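PDB 1RV9: conserved hypothetical protein NMB0706 from Neisseria meningitidis, which is of unknown function but belongs to the DUF152 (YfiH) family, whose sequence-family name is multi-copper polyphenol oxidoreductase laccase. Local coordinates for residues A76-I81 and V85-A90. Residues are numbered along the deposited sequence; the frame is centred on the assembly and turned at random.
Sequences AYLNQI and VVVNAA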
ATOM      1  N   ALA A  76      -7.172  -3.837 -10.629  1.00  7.64           N
ATOM      2  CA  ALA A  76      -8.314  -3.783  -9.722  1.00  7.86           C
ATOM      3  C   ALA A  76      -8.284  -2.643  -8.705  1.00  9.72           C
ATOM      4  O   ALA A  76      -8.081  -2.871  -7.509  1.00 10.53           O
ATOM      5  CB  ALA A  76      -8.470  -5.119  -8.998  1.00  8.24           C
ATOM      6  N   TYR A  77      -8.495  -1.418  -9.179  1.00  9.47           N
ATOM      7  CA  TYR A  77      -8.535  -0.261  -8.294  1.00  9.43           C
ATOM      8  C   TYR A  77      -9.754  -0.420  -7.389  1.00  9.02           C
ATOM      9  O   TYR A  77     -10.832  -0.816  -7.844  1.00 10.41           O
ATOM     10  CB  TYR A  77      -8.658   1.029  -9.110  1.00  9.61           C
ATOM     11  CG  TYR A  77      -7.432   1.345  -9.928  1.00  9.84           C
ATOM     12  CD1 TYR A  77      -6.258   1.788  -9.316  1.00 11.85           C
ATOM     13  CD2 TYR A  77      -7.430   1.173 -11.311  1.00 11.24           C
ATOM     14  CE1 TYR A  77      -5.111   2.048 -10.060  1.00 12.02           C
ATOM     15  CE2 TYR A  77      -6.286   1.430 -12.067  1.00  9.87           C
ATOM     16  CZ  TYR A  77      -5.132   1.865 -11.435  1.00 13.47           C
ATOM     17  OH  TYR A  77      -3.995   2.112 -12.166  1.00 13.30           O
ATOM     18  N   LEU A  78      -9.585  -0.108  -6.111  1.00  8.38           N
ATOM     19  CA  LEU A  78     -10.672  -0.244  -5.147  1.00  8.74           C
ATOM     20  C   LEU A  78     -11.140   1.103  -4.628  1.00  9.11           C
ATOM     21  O   LEU A  78     -10.417   2.096  -4.699  1.00  9.55           O
ATOM     22  CB  LEU A  78     -10.207  -1.061  -3.936  1.00  9.24           C
ATOM     23  CG  LEU A  78      -9.468  -2.381  -4.158  1.00  9.83           C
ATOM     24  CD1 LEU A  78      -8.899  -2.857  -2.824  1.00 10.58           C
ATOM     25  CD2 LEU A  78     -10.407  -3.423  -4.752  1.00  9.52           C
ATOM     26  N   ASN A  79     -12.364   1.140  -4.113  1.00 10.11           N
ATOM     27  CA  ASN A  79     -12.843   2.365  -3.499  1.00 10.29           C
ATOM     28  C   ASN A  79     -12.418   2.148  -2.054  1.00  9.29           C
ATOM     29  O   ASN A  79     -13.152   1.559  -1.254  1.00 10.09           O
ATOM     30  CB  ASN A  79     -14.362   2.498  -3.580  1.00 12.38           C
ATOM     31  CG  ASN A  79     -14.859   3.742  -2.872  1.00 14.35           C
ATOM     32  OD1 ASN A  79     -14.273   4.816  -3.011  1.00 17.59           O
ATOM     33  ND2 ASN A  79     -15.937   3.608  -2.108  1.00 16.08           N
ATOM     34  N   GLN A  80     -11.209   2.596  -1.739  1.00  7.82           N
ATOM     35  CA  GLN A  80     -10.648   2.430  -0.406  1.00  7.46           C
ATOM     36  C   GLN A  80     -11.375   3.278   0.620  1.00  8.80           C
ATOM     37  O   GLN A  80     -11.581   4.473   0.417  1.00  9.95           O
ATOM     38  CB  GLN A  80      -9.152   2.769  -0.447  1.00  7.52           C
ATOM     39  CG  GLN A  80      -8.400   1.877  -1.429  1.00  6.71           C
ATOM     40  CD  GLN A  80      -6.973   2.314  -1.718  1.00  6.11           C
ATOM     41  OE1 GLN A  80      -6.298   1.712  -2.554  1.00  8.26           O
ATOM     42  NE2 GLN A  80      -6.507   3.358  -1.039  1.00  8.42           N
ATOM     43  N   ILE A  81     -11.760   2.650   1.726  1.00  8.68           N
ATOM     44  CA  ILE A  81     -12.478   3.344   2.784  1.00  8.62           C
ATOM     45  C   ILE A  81     -11.848   3.111   4.155  1.00  8.58           C
ATOM     46  O   ILE A  81     -12.512   3.244   5.184  1.00  9.56           O
ATOM     47  CB  ILE A  81     -13.958   2.903   2.824  1.00 10.39           C
ATOM     48  CG1 ILE A  81     -14.050   1.379   2.945  1.00 13.08           C
ATOM     49  CG2 ILE A  81     -14.672   3.384   1.574  1.00 11.71           C
ATOM     50  CD1 ILE A  81     -15.459   0.868   3.180  1.00 13.64           C
ATOM     51  N   VAL A  85     -11.497  -4.772   4.900  1.00  8.73           N
ATOM     52  CA  VAL A  85     -12.137  -5.659   3.933  1.00  8.92           C
ATOM     53  C   VAL A  85     -11.238  -6.058   2.770  1.00  9.59           C
ATOM     54  O   VAL A  85     -10.629  -5.210   2.113  1.00  9.61           O
ATOM     55  CB  VAL A  85     -13.430  -5.015   3.376  1.00 10.01           C
ATOM     56  CG1 VAL A  85     -14.106  -5.945   2.371  1.00  9.77           C
ATOM     57  CG2 VAL A  85     -14.377  -4.708   4.524  1.00 11.74           C
ATOM     58  N   VAL A  86     -11.180  -7.363   2.528  1.00  8.04           N
ATOM     59  CA  VAL A  86     -10.376  -7.943   1.458  1.00  9.01           C
ATOM     60  C   VAL A  86     -11.305  -8.565   0.421  1.00 10.17           C
ATOM     61  O   VAL A  86     -12.273  -9.242   0.774  1.00 11.64           O
ATOM     62  CB  VAL A  86      -9.460  -9.065   2.002  1.00 10.58           C
ATOM     63  CG1 VAL A  86      -8.545  -9.575   0.898  1.00 10.77           C
ATOM     64  CG2 VAL A  86      -8.660  -8.559   3.191  1.00 11.07           C
ATOM     65  N   VAL A  87     -11.016  -8.332  -0.855  1.00  9.45           N
ATOM     66  CA  VAL A  87     -11.819  -8.895  -1.934  1.00 10.78           C
ATOM     67  C   VAL A  87     -10.931  -9.647  -2.915  1.00 10.20           C
ATOM     68  O   VAL A  87      -9.708  -9.527  -2.873  1.00 10.14           O
ATOM     69  CB  VAL A  87     -12.562  -7.800  -2.728  1.00 10.65           C
ATOM     70  CG1 VAL A  87     -13.510  -7.046  -1.814  1.00 10.66           C
ATOM     71  CG2 VAL A  87     -11.560  -6.843  -3.372  1.00  9.66           C
ATOM     72  N   ASN A  88     -11.549 -10.443  -3.784  1.00 10.38           N
ATOM     73  CA  ASN A  88     -10.791 -11.153  -4.807  1.00 11.68           C
ATOM     74  C   ASN A  88     -10.638 -10.139  -5.931  1.00 10.70           C
ATOM     75  O   ASN A  88     -11.630  -9.627  -6.451  1.00 11.26           O
ATOM     76  CB  ASN A  88     -11.554 -12.382  -5.311  1.00 13.96           C
ATOM     77  CG  ASN A  88     -11.533 -13.525  -4.319  1.00 18.22           C
ATOM     78  OD1 ASN A  88     -10.540 -13.740  -3.624  1.00 19.97           O
ATOM     79  ND2 ASN A  88     -12.623 -14.281  -4.261  1.00 19.99           N
ATOM     80  N   ALA A  89      -9.397  -9.834  -6.298  1.00 10.58           N
ATOM     81  CA  ALA A  89      -9.147  -8.846  -7.340  1.00 10.19           C
ATOM     82  C   ALA A  89      -9.863  -9.158  -8.644  1.00 11.36           C
ATOM     83  O   ALA A  89     -10.352  -8.247  -9.317  1.00 11.39           O
ATOM     84  CB  ALA A  89      -7.647  -8.710  -7.585  1.00 10.22           C
ATOM     85  N   ALA A  90      -9.935 -10.439  -8.993  1.00 12.33           N
ATOM     86  CA  ALA A  90     -10.586 -10.861 -10.230  1.00 13.19           C
ATOM     87  C   ALA A  90     -12.077 -10.530 -10.244  1.00 15.36           C
ATOM     88  O   ALA A  90     -12.684 -10.430 -11.311  1.00 15.78           O
ATOM     89  CB  ALA A  90     -10.377 -12.361 -10.444  1.00 13.19           C
TER
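The flat group where Ala76 meets Ala89 is the Ala89 carbonyl, whose O lies 3.7 Å from Ala76 CB. The same methyl also reaches Ala89 CB at 3.9 Å. Tyr77, the one aromatic residue of 76-81, does not touch 85-90; its ring is engaged with Arg64 in a cation-pi interaction.

The second touching pair is Leu78 with Val87, through one methyl of each: Leu78 CD2 approaches Val87 CG2 to 3.9 Å. Leu78 has CG anti to its carbonyl carbon (chi1 -48°) and CD1 continuing the extended chain (chi2 170°), which leaves CD2 as the branch facing the valine. In Val87, CG2 is presented to Leu78 from between the backbone N and the carbonyl carbon, and the two side chains pass one another in opposing senses.

Strand 75-76 edges the five-stranded sheet and strand 86-88 the six-stranded one; the backbone of Ala76 bonds to that of Ala110, and the backbone of Val87 to that of Ala101. The contact brings the end of strand 75-76 and the loop after it against strand 86-88 and the residue that follows, in the layered alpha-beta-beta-alpha fold. With no hydrogen bond across it, 140 Å² buried and three of the four touching residues buried, any cohesion is probably dispersive and hydrophobic, from methyl-methyl contacts and one methyl against a carbonyl O.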